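Local coordinates for protein AxyAgu115A (Amphibacillus xylanus NBRC 15112, PDB 6NPS) that is a family GH115 alpha-glucuronidase, a hydrolase that probably removes glucuronic acid side groups from arabinoglucuronoxylan, at residues A[44-49]-A[134-139]; A[126-131]-A[201-206]. The protein carries 3 engineered substitutions. All coordinates share one frame; numbering follows the deposited sequence.

In the fold
Both contacts are buried, apolar at their points of touch and without a hydrogen bond between their segments, yet interaction 1 stays within the N-terminal alpha/beta region while interaction 2 ties that region to the TIM barrel. In interaction 1 the last turn of helix 30-47 meets the loop leaving helix 120-133; aliphatic groups and a ring edge do the work. Interaction 2 joins helix 120-133 to helix 195-207, a helix of the barrel, through one phenyl ring that meets backbone and methylene groups obliquely. The two meet directly: Val-136 N lies 3.0 Å from Ser-131 O, a probable hydrogen bond, and Leu-139 packs on Leu-204. The centres of interactions 1 and 2 are about 13 Å apart.

Interaction 1 (A[44-49]-A[134-139]); sequences ELVFGY and LGVSPL
The flat group here, the ring of Phe-47, receives Leu-134 at its edge: Leu-134 CD2 sits near the ring plane, 4.2 Å from Phe-47 CE2, and the two side chains cross at about a right angle. One face of the same ring lies under its sequence neighbour, Val-46 CG1, which stands 3.8 Å above the plane of the Phe-47 ring and is displaced toward the rim. The setting illustrates how two helix ends can be packed together. Helix 30-47 stops at Gly-48, which has positive phi, while helix 120-133 runs out in a Schellman motif with Gly-135 in the positive-phi position. Beyond that turn, the chain passes close beside the last turn of helix 30-47.

Val-46 occupies the middle of the contact and divides its methyls between two tasks. With CG1 anti to the backbone N (chi1 171°), CG2 is left anti to the carbonyl carbon and faces the loop. There Val-46 CG2 comes within 3.7 Å of Val-136 CG2, the two branched side chains meeting at a slant, and lies 3.6 Å from Leu-134 O. The contact thus spans Gly-135, with Leu-134 before it and Val-136 after it.

Farther along, the loop reaches helices 195-207 and 482-494, and Ser-137 OG is hydrogen-bonded to Gln-493 OE1. The same serine closes an ST turn: Leu-139 N donates to Ser-137 OG at 3.1 Å, with an N-H...O angle of 165°.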
ATOM      1  N   GLU A  44      49.089 -12.013  36.115  1.00 36.67           N
ATOM      2  CA  GLU A  44      49.813 -10.842  35.620  1.00 41.56           C
ATOM      3  C   GLU A  44      48.872  -9.679  35.303  1.00 40.49           C
ATOM      4  O   GLU A  44      49.227  -8.511  35.500  1.00 41.93           O
ATOM      5  CB  GLU A  44      50.623 -11.211  34.377  1.00 45.81           C
ATOM      6  CG  GLU A  44      51.395 -10.055  33.762  1.00 58.39           C
ATOM      7  CD  GLU A  44      52.057 -10.442  32.440  1.00 77.17           C
ATOM      8  OE1 GLU A  44      52.604  -9.537  31.765  1.00 85.21           O
ATOM      9  OE2 GLU A  44      52.039 -11.648  32.079  1.00 79.75           O
ATOM     10  N   LEU A  45      47.669  -9.963  34.808  1.00 38.03           N
ATOM     11  CA  LEU A  45      46.776  -8.853  34.478  1.00 36.54           C
ATOM     12  C   LEU A  45      46.256  -8.171  35.727  1.00 38.73           C
ATOM     13  O   LEU A  45      45.995  -6.959  35.706  1.00 41.81           O
ATOM     14  CB  LEU A  45      45.595  -9.343  33.652  1.00 38.01           C
ATOM     15  CG  LEU A  45      45.915  -9.872  32.256  1.00 41.66           C
ATOM     16  CD1 LEU A  45      44.625 -10.417  31.655  1.00 41.10           C
ATOM     17  CD2 LEU A  45      46.494  -8.762  31.384  1.00 48.52           C
ATOM     18  N   VAL A  46      46.055  -8.935  36.796  1.00 36.41           N
ATOM     19  CA  VAL A  46      45.524  -8.388  38.045  1.00 40.56           C
ATOM     20  C   VAL A  46      46.603  -7.621  38.799  1.00 37.89           C
ATOM     21  O   VAL A  46      46.367  -6.502  39.292  1.00 37.46           O
ATOM     22  CB  VAL A  46      44.947  -9.533  38.903  1.00 42.94           C
ATOM     23  CG1 VAL A  46      44.581  -9.029  40.301  1.00 42.42           C
ATOM     24  CG2 VAL A  46      43.741 -10.164  38.218  1.00 40.01           C
ATOM     25  N   PHE A  47      47.800  -8.220  38.942  1.00 37.07           N
ATOM     26  CA  PHE A  47      48.844  -7.624  39.777  1.00 38.59           C
ATOM     27  C   PHE A  47      49.874  -6.799  39.012  1.00 43.25           C
ATOM     28  O   PHE A  47      50.578  -5.987  39.628  1.00 42.73           O
ATOM     29  CB  PHE A  47      49.545  -8.728  40.596  1.00 43.42           C
ATOM     30  CG  PHE A  47      48.637  -9.392  41.599  1.00 38.66           C
ATOM     31  CD1 PHE A  47      48.415  -8.815  42.837  1.00 42.53           C
ATOM     32  CD2 PHE A  47      47.960 -10.558  41.281  1.00 38.21           C
ATOM     33  CE1 PHE A  47      47.545  -9.423  43.768  1.00 42.85           C
ATOM     34  CE2 PHE A  47      47.112 -11.170  42.183  1.00 43.01           C
ATOM     35  CZ  PHE A  47      46.898 -10.589  43.442  1.00 40.70           C
ATOM     36  N   GLY A  48      49.975  -6.952  37.696  1.00 45.91           N
ATOM     37  CA  GLY A  48      50.932  -6.184  36.926  1.00 46.49           C
ATOM     38  C   GLY A  48      52.316  -6.782  36.801  1.00 47.75           C
ATOM     39  O   GLY A  48      53.209  -6.121  36.259  1.00 47.60           O
ATOM     40  N   TYR A  49      52.538  -8.006  37.280  1.00 45.98           N
ATOM     41  CA  TYR A  49      53.860  -8.616  37.196  1.00 45.00           C
ATOM     42  C   TYR A  49      53.698 -10.097  36.875  1.00 47.76           C
ATOM     43  O   TYR A  49      52.727 -10.737  37.288  1.00 48.38           O
ATOM     44  CB  TYR A  49      54.663  -8.417  38.505  1.00 45.55           C
ATOM     45  CG  TYR A  49      54.946  -6.957  38.854  1.00 48.85           C
ATOM     46  CD1 TYR A  49      56.011  -6.273  38.271  1.00 49.87           C
ATOM     47  CD2 TYR A  49      54.154  -6.274  39.766  1.00 51.08           C
ATOM     48  CE1 TYR A  49      56.279  -4.930  38.590  1.00 53.43           C
ATOM     49  CE2 TYR A  49      54.404  -4.937  40.085  1.00 54.39           C
ATOM     50  CZ  TYR A  49      55.462  -4.268  39.493  1.00 58.10           C
ATOM     51  OH  TYR A  49      55.712  -2.940  39.816  1.00 60.02           O
ATOM     52  N   LEU A 134      40.231 -14.018  41.618  1.00 35.08           N
ATOM     53  CA  LEU A 134      41.035 -12.838  41.363  1.00 37.33           C
ATOM     54  C   LEU A 134      40.281 -11.798  40.572  1.00 41.78           C
ATOM     55  O   LEU A 134      40.877 -10.765  40.252  1.00 40.38           O
ATOM     56  CB  LEU A 134      42.302 -13.189  40.609  1.00 38.40           C
ATOM     57  CG  LEU A 134      43.205 -14.127  41.408  1.00 44.54           C
ATOM     58  CD1 LEU A 134      44.395 -14.528  40.575  1.00 45.93           C
ATOM     59  CD2 LEU A 134      43.623 -13.395  42.636  1.00 45.96           C
ATOM     60  N   GLY A 135      39.007 -12.043  40.250  1.00 38.98           N
ATOM     61  CA  GLY A 135      38.201 -11.033  39.575  1.00 38.67           C
ATOM     62  C   GLY A 135      38.279 -11.071  38.060  1.00 39.00           C
ATOM     63  O   GLY A 135      37.894 -10.100  37.406  1.00 38.47           O
ATOM     64  N   VAL A 136      38.758 -12.159  37.481  1.00 37.57           N
ATOM     65  CA  VAL A 136      38.957 -12.222  36.042  1.00 41.91           C
ATOM     66  C   VAL A 136      37.715 -12.819  35.392  1.00 41.28           C
ATOM     67  O   VAL A 136      37.248 -13.897  35.773  1.00 41.11           O
ATOM     68  CB  VAL A 136      40.219 -13.025  35.707  1.00 42.22           C
ATOM     69  CG1 VAL A 136      40.402 -13.167  34.184  1.00 40.28           C
ATOM     70  CG2 VAL A 136      41.422 -12.357  36.372  1.00 40.94           C
ATOM     71  N   SER A 137      37.182 -12.113  34.411  1.00 35.92           N
ATOM     72  CA  SER A 137      35.983 -12.567  33.742  1.00 35.25           C
ATOM     73  C   SER A 137      36.280 -13.730  32.792  1.00 34.40           C
ATOM     74  O   SER A 137      37.361 -13.795  32.205  1.00 36.01           O
ATOM     75  CB  SER A 137      35.371 -11.402  32.952  1.00 35.44           C
ATOM     76  OG  SER A 137      34.357 -11.898  32.107  1.00 38.01           O
ATOM     77  N   PRO A 138      35.322 -14.641  32.600  1.00 34.95           N
ATOM     78  CA  PRO A 138      35.456 -15.661  31.539  1.00 36.36           C
ATOM     79  C   PRO A 138      35.666 -15.088  30.145  1.00 33.95           C
ATOM     80  O   PRO A 138      36.070 -15.820  29.240  1.00 37.96           O
ATOM     81  CB  PRO A 138      34.113 -16.411  31.596  1.00 39.58           C
ATOM     82  CG  PRO A 138      33.521 -16.087  32.903  1.00 42.24           C
ATOM     83  CD  PRO A 138      34.065 -14.770  33.365  1.00 40.28           C
ATOM     84  N   LEU A 139      35.303 -13.837  29.935  1.00 31.30           N
ATOM     85  CA  LEU A 139      35.439 -13.123  28.673  1.00 32.18           C
ATOM     86  C   LEU A 139      36.718 -12.307  28.596  1.00 33.36           C
ATOM     87  O   LEU A 139      36.871 -11.505  27.661  1.00 35.90           O
ATOM     88  CB  LEU A 139      34.234 -12.197  28.458  1.00 37.38           C
ATOM     89  CG  LEU A 139      32.876 -12.828  28.790  1.00 37.67           C
ATOM     90  CD1 LEU A 139      31.743 -11.808  28.660  1.00 37.09           C
ATOM     91  CD2 LEU A 139      32.648 -14.041  27.884  1.00 38.22           C
TER

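Interaction 2 (A[126-131]-A[201-206])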
ATOM      1  N   GLY A 126      38.897 -25.847  38.320  1.00 35.23           N
ATOM      2  CA  GLY A 126      39.424 -25.348  39.585  1.00 36.63           C
ATOM      3  C   GLY A 126      40.474 -24.267  39.383  1.00 35.46           C
ATOM      4  O   GLY A 126      40.521 -23.281  40.133  1.00 34.63           O
ATOM      5  N   LEU A 127      41.333 -24.442  38.372  1.00 34.79           N
ATOM      6  CA  LEU A 127      42.254 -23.382  37.966  1.00 37.37           C
ATOM      7  C   LEU A 127      41.507 -22.104  37.603  1.00 37.63           C
ATOM      8  O   LEU A 127      41.824 -21.019  38.106  1.00 38.05           O
ATOM      9  CB  LEU A 127      43.108 -23.866  36.805  1.00 29.90           C
ATOM     10  CG  LEU A 127      44.200 -24.819  37.297  1.00 35.31           C
ATOM     11  CD1 LEU A 127      44.829 -25.550  36.121  1.00 33.46           C
ATOM     12  CD2 LEU A 127      45.295 -24.111  38.130  1.00 35.78           C
ATOM     13  N   PHE A 128      40.473 -22.210  36.772  1.00 33.71           N
ATOM     14  CA  PHE A 128      39.734 -21.005  36.434  1.00 33.54           C
ATOM     15  C   PHE A 128      38.934 -20.475  37.626  1.00 35.49           C
ATOM     16  O   PHE A 128      38.578 -19.293  37.645  1.00 37.01           O
ATOM     17  CB  PHE A 128      38.826 -21.290  35.244  1.00 33.87           C
ATOM     18  CG  PHE A 128      39.557 -21.348  33.913  1.00 34.18           C
ATOM     19  CD1 PHE A 128      40.617 -20.474  33.639  1.00 33.18           C
ATOM     20  CD2 PHE A 128      39.178 -22.264  32.931  1.00 31.63           C
ATOM     21  CE1 PHE A 128      41.265 -20.490  32.385  1.00 31.99           C
ATOM     22  CE2 PHE A 128      39.820 -22.289  31.686  1.00 32.85           C
ATOM     23  CZ  PHE A 128      40.857 -21.390  31.412  1.00 31.44           C
ATOM     24  N   HIS A 129      38.642 -21.312  38.624  1.00 36.16           N
ATOM     25  CA  HIS A 129      38.052 -20.788  39.859  1.00 34.32           C
ATOM     26  C   HIS A 129      39.012 -19.817  40.539  1.00 35.89           C
ATOM     27  O   HIS A 129      38.590 -18.775  41.062  1.00 40.25           O
ATOM     28  CB  HIS A 129      37.682 -21.942  40.793  1.00 36.69           C
ATOM     29  CG  HIS A 129      36.778 -21.553  41.916  1.00 41.95           C
ATOM     30  ND1 HIS A 129      35.426 -21.333  41.749  1.00 42.36           N
ATOM     31  CD2 HIS A 129      37.031 -21.373  43.238  1.00 44.38           C
ATOM     32  CE1 HIS A 129      34.886 -21.034  42.919  1.00 46.99           C
ATOM     33  NE2 HIS A 129      35.841 -21.039  43.836  1.00 43.24           N
ATOM     34  N   LEU A 130      40.316 -20.120  40.528  1.00 34.87           N
ATOM     35  CA  LEU A 130      41.272 -19.140  41.042  1.00 36.10           C
ATOM     36  C   LEU A 130      41.160 -17.837  40.261  1.00 37.74           C
ATOM     37  O   LEU A 130      41.080 -16.743  40.844  1.00 35.65           O
ATOM     38  CB  LEU A 130      42.701 -19.695  40.963  1.00 31.59           C
ATOM     39  CG  LEU A 130      43.807 -18.655  41.232  1.00 36.59           C
ATOM     40  CD1 LEU A 130      43.583 -17.880  42.577  1.00 38.83           C
ATOM     41  CD2 LEU A 130      45.217 -19.323  41.217  1.00 36.17           C
ATOM     42  N   SER A 131      41.106 -17.950  38.929  1.00 37.47           N
ATOM     43  CA  SER A 131      40.927 -16.786  38.055  1.00 34.29           C
ATOM     44  C   SER A 131      39.695 -15.971  38.437  1.00 32.35           C
ATOM     45  O   SER A 131      39.752 -14.728  38.537  1.00 34.85           O
ATOM     46  CB  SER A 131      40.836 -17.310  36.618  1.00 41.98           C
ATOM     47  OG  SER A 131      41.338 -16.363  35.717  1.00 59.39           O
ATOM     48  N   VAL A 201      38.442 -20.217  21.097  1.00 34.83           N
ATOM     49  CA  VAL A 201      37.137 -20.855  21.258  1.00 35.85           C
ATOM     50  C   VAL A 201      37.176 -21.849  22.416  1.00 34.32           C
ATOM     51  O   VAL A 201      36.270 -21.888  23.258  1.00 35.23           O
ATOM     52  CB  VAL A 201      36.727 -21.555  19.943  1.00 38.43           C
ATOM     53  CG1 VAL A 201      35.468 -22.395  20.125  1.00 34.03           C
ATOM     54  CG2 VAL A 201      36.536 -20.535  18.866  1.00 37.01           C
ATOM     55  N   PHE A 202      38.203 -22.703  22.447  1.00 30.80           N
ATOM     56  CA  PHE A 202      38.297 -23.683  23.523  1.00 31.68           C
ATOM     57  C   PHE A 202      38.395 -22.986  24.882  1.00 34.88           C
ATOM     58  O   PHE A 202      37.798 -23.442  25.860  1.00 33.83           O
ATOM     59  CB  PHE A 202      39.496 -24.612  23.331  1.00 31.76           C
ATOM     60  CG  PHE A 202      39.472 -25.426  22.033  1.00 36.43           C
ATOM     61  CD1 PHE A 202      38.276 -25.780  21.415  1.00 38.32           C
ATOM     62  CD2 PHE A 202      40.661 -25.830  21.454  1.00 34.25           C
ATOM     63  CE1 PHE A 202      38.277 -26.522  20.228  1.00 38.02           C
ATOM     64  CE2 PHE A 202      40.682 -26.576  20.251  1.00 36.71           C
ATOM     65  CZ  PHE A 202      39.487 -26.936  19.656  1.00 37.08           C
ATOM     66  N   GLU A 203      39.165 -21.898  24.962  1.00 35.55           N
ATOM     67  CA  GLU A 203      39.324 -21.200  26.237  1.00 38.61           C
ATOM     68  C   GLU A 203      38.000 -20.613  26.703  1.00 37.93           C
ATOM     69  O   GLU A 203      37.645 -20.723  27.883  1.00 35.40           O
ATOM     70  CB  GLU A 203      40.386 -20.102  26.107  1.00 45.24           C
ATOM     71  CG  GLU A 203      40.709 -19.412  27.424  1.00 54.45           C
ATOM     72  CD  GLU A 203      41.675 -18.224  27.304  1.00 58.09           C
ATOM     73  OE1 GLU A 203      42.426 -18.125  26.300  1.00 58.02           O
ATOM     74  OE2 GLU A 203      41.692 -17.404  28.253  1.00 53.45           O
ATOM     75  N   LEU A 204      37.254 -19.985  25.788  1.00 33.53           N
ATOM     76  CA  LEU A 204      35.965 -19.413  26.140  1.00 36.77           C
ATOM     77  C   LEU A 204      35.026 -20.487  26.667  1.00 37.71           C
ATOM     78  O   LEU A 204      34.365 -20.298  27.694  1.00 38.78           O
ATOM     79  CB  LEU A 204      35.355 -18.711  24.932  1.00 31.65           C
ATOM     80  CG  LEU A 204      33.911 -18.260  25.116  1.00 34.02           C
ATOM     81  CD1 LEU A 204      33.754 -17.117  26.177  1.00 36.25           C
ATOM     82  CD2 LEU A 204      33.319 -17.806  23.786  1.00 33.18           C
ATOM     83  N   LEU A 205      34.947 -21.614  25.960  1.00 32.98           N
ATOM     84  CA  LEU A 205      34.093 -22.731  26.370  1.00 30.90           C
ATOM     85  C   LEU A 205      34.427 -23.201  27.790  1.00 30.68           C
ATOM     86  O   LEU A 205      33.536 -23.369  28.638  1.00 34.10           O
ATOM     87  CB  LEU A 205      34.287 -23.896  25.393  1.00 28.74           C
ATOM     88  CG  LEU A 205      33.488 -25.146  25.768  1.00 32.80           C
ATOM     89  CD1 LEU A 205      32.007 -24.845  25.593  1.00 30.68           C
ATOM     90  CD2 LEU A 205      33.913 -26.299  24.853  1.00 34.54           C
ATOM     91  N   LEU A 206      35.707 -23.461  28.048  1.00 28.51           N
ATOM     92  CA  LEU A 206      36.101 -23.987  29.350  1.00 30.96           C
ATOM     93  C   LEU A 206      35.959 -22.933  30.458  1.00 32.82           C
ATOM     94  O   LEU A 206      35.643 -23.278  31.601  1.00 30.34           O
ATOM     95  CB  LEU A 206      37.535 -24.505  29.287  1.00 30.47           C
ATOM     96  CG  LEU A 206      37.809 -25.762  28.443  1.00 33.37           C
ATOM     97  CD1 LEU A 206      39.298 -25.968  28.254  1.00 35.39           C
ATOM     98  CD2 LEU A 206      37.197 -27.000  29.182  1.00 33.73           C
TER
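Phe-128 reaches from helix 120-133 to Leu-206 and Glu-203 on helix 195-207, bridging the N-terminal alpha/beta region and the TIM barrel. Helix 195-207 belongs to the barrel's first beta-alpha-beta crossover, between strands 170-174 and 212-214, so the ring touches an outer helix of the barrel. From segment 126-131 Phe-128 alone makes the contact, and its torsions set where the ring lies. In Phe-128, CG lies beside the backbone N and anti to the carbonyl carbon (chi1 -76°), which directs the ring toward helix 195-207; a chi2 of -38° then turns it so that its partners approach obliquely.

What the ring meets is mostly the base of Leu-206. Phe-128 CE2 touches Leu-206 CB at 4.0 Å, and Phe-128 CD2 lies 3.9 Å from Leu-206 O. Leu-206 CG and its methyls lie farther from the ring than CB does, and the Leu-206 side chain also touches Tyr-238 of helix 230-238. Ile-35 and Val-39 of helix 30-47 also touch the Phe-128 side chain.

Glu-203 takes part through its aliphatic stem. Its first two torsions are both extended (-175° each), carrying the carboxylate onward while the methylene passes the ring. At the far end, Glu-203 OE2 forms a salt bridge with Arg-207 NE, a pairing that probably keeps the buried acid ionised. Glu-203 CG comes in obliquely, 4.5 Å from Phe-128 CZ.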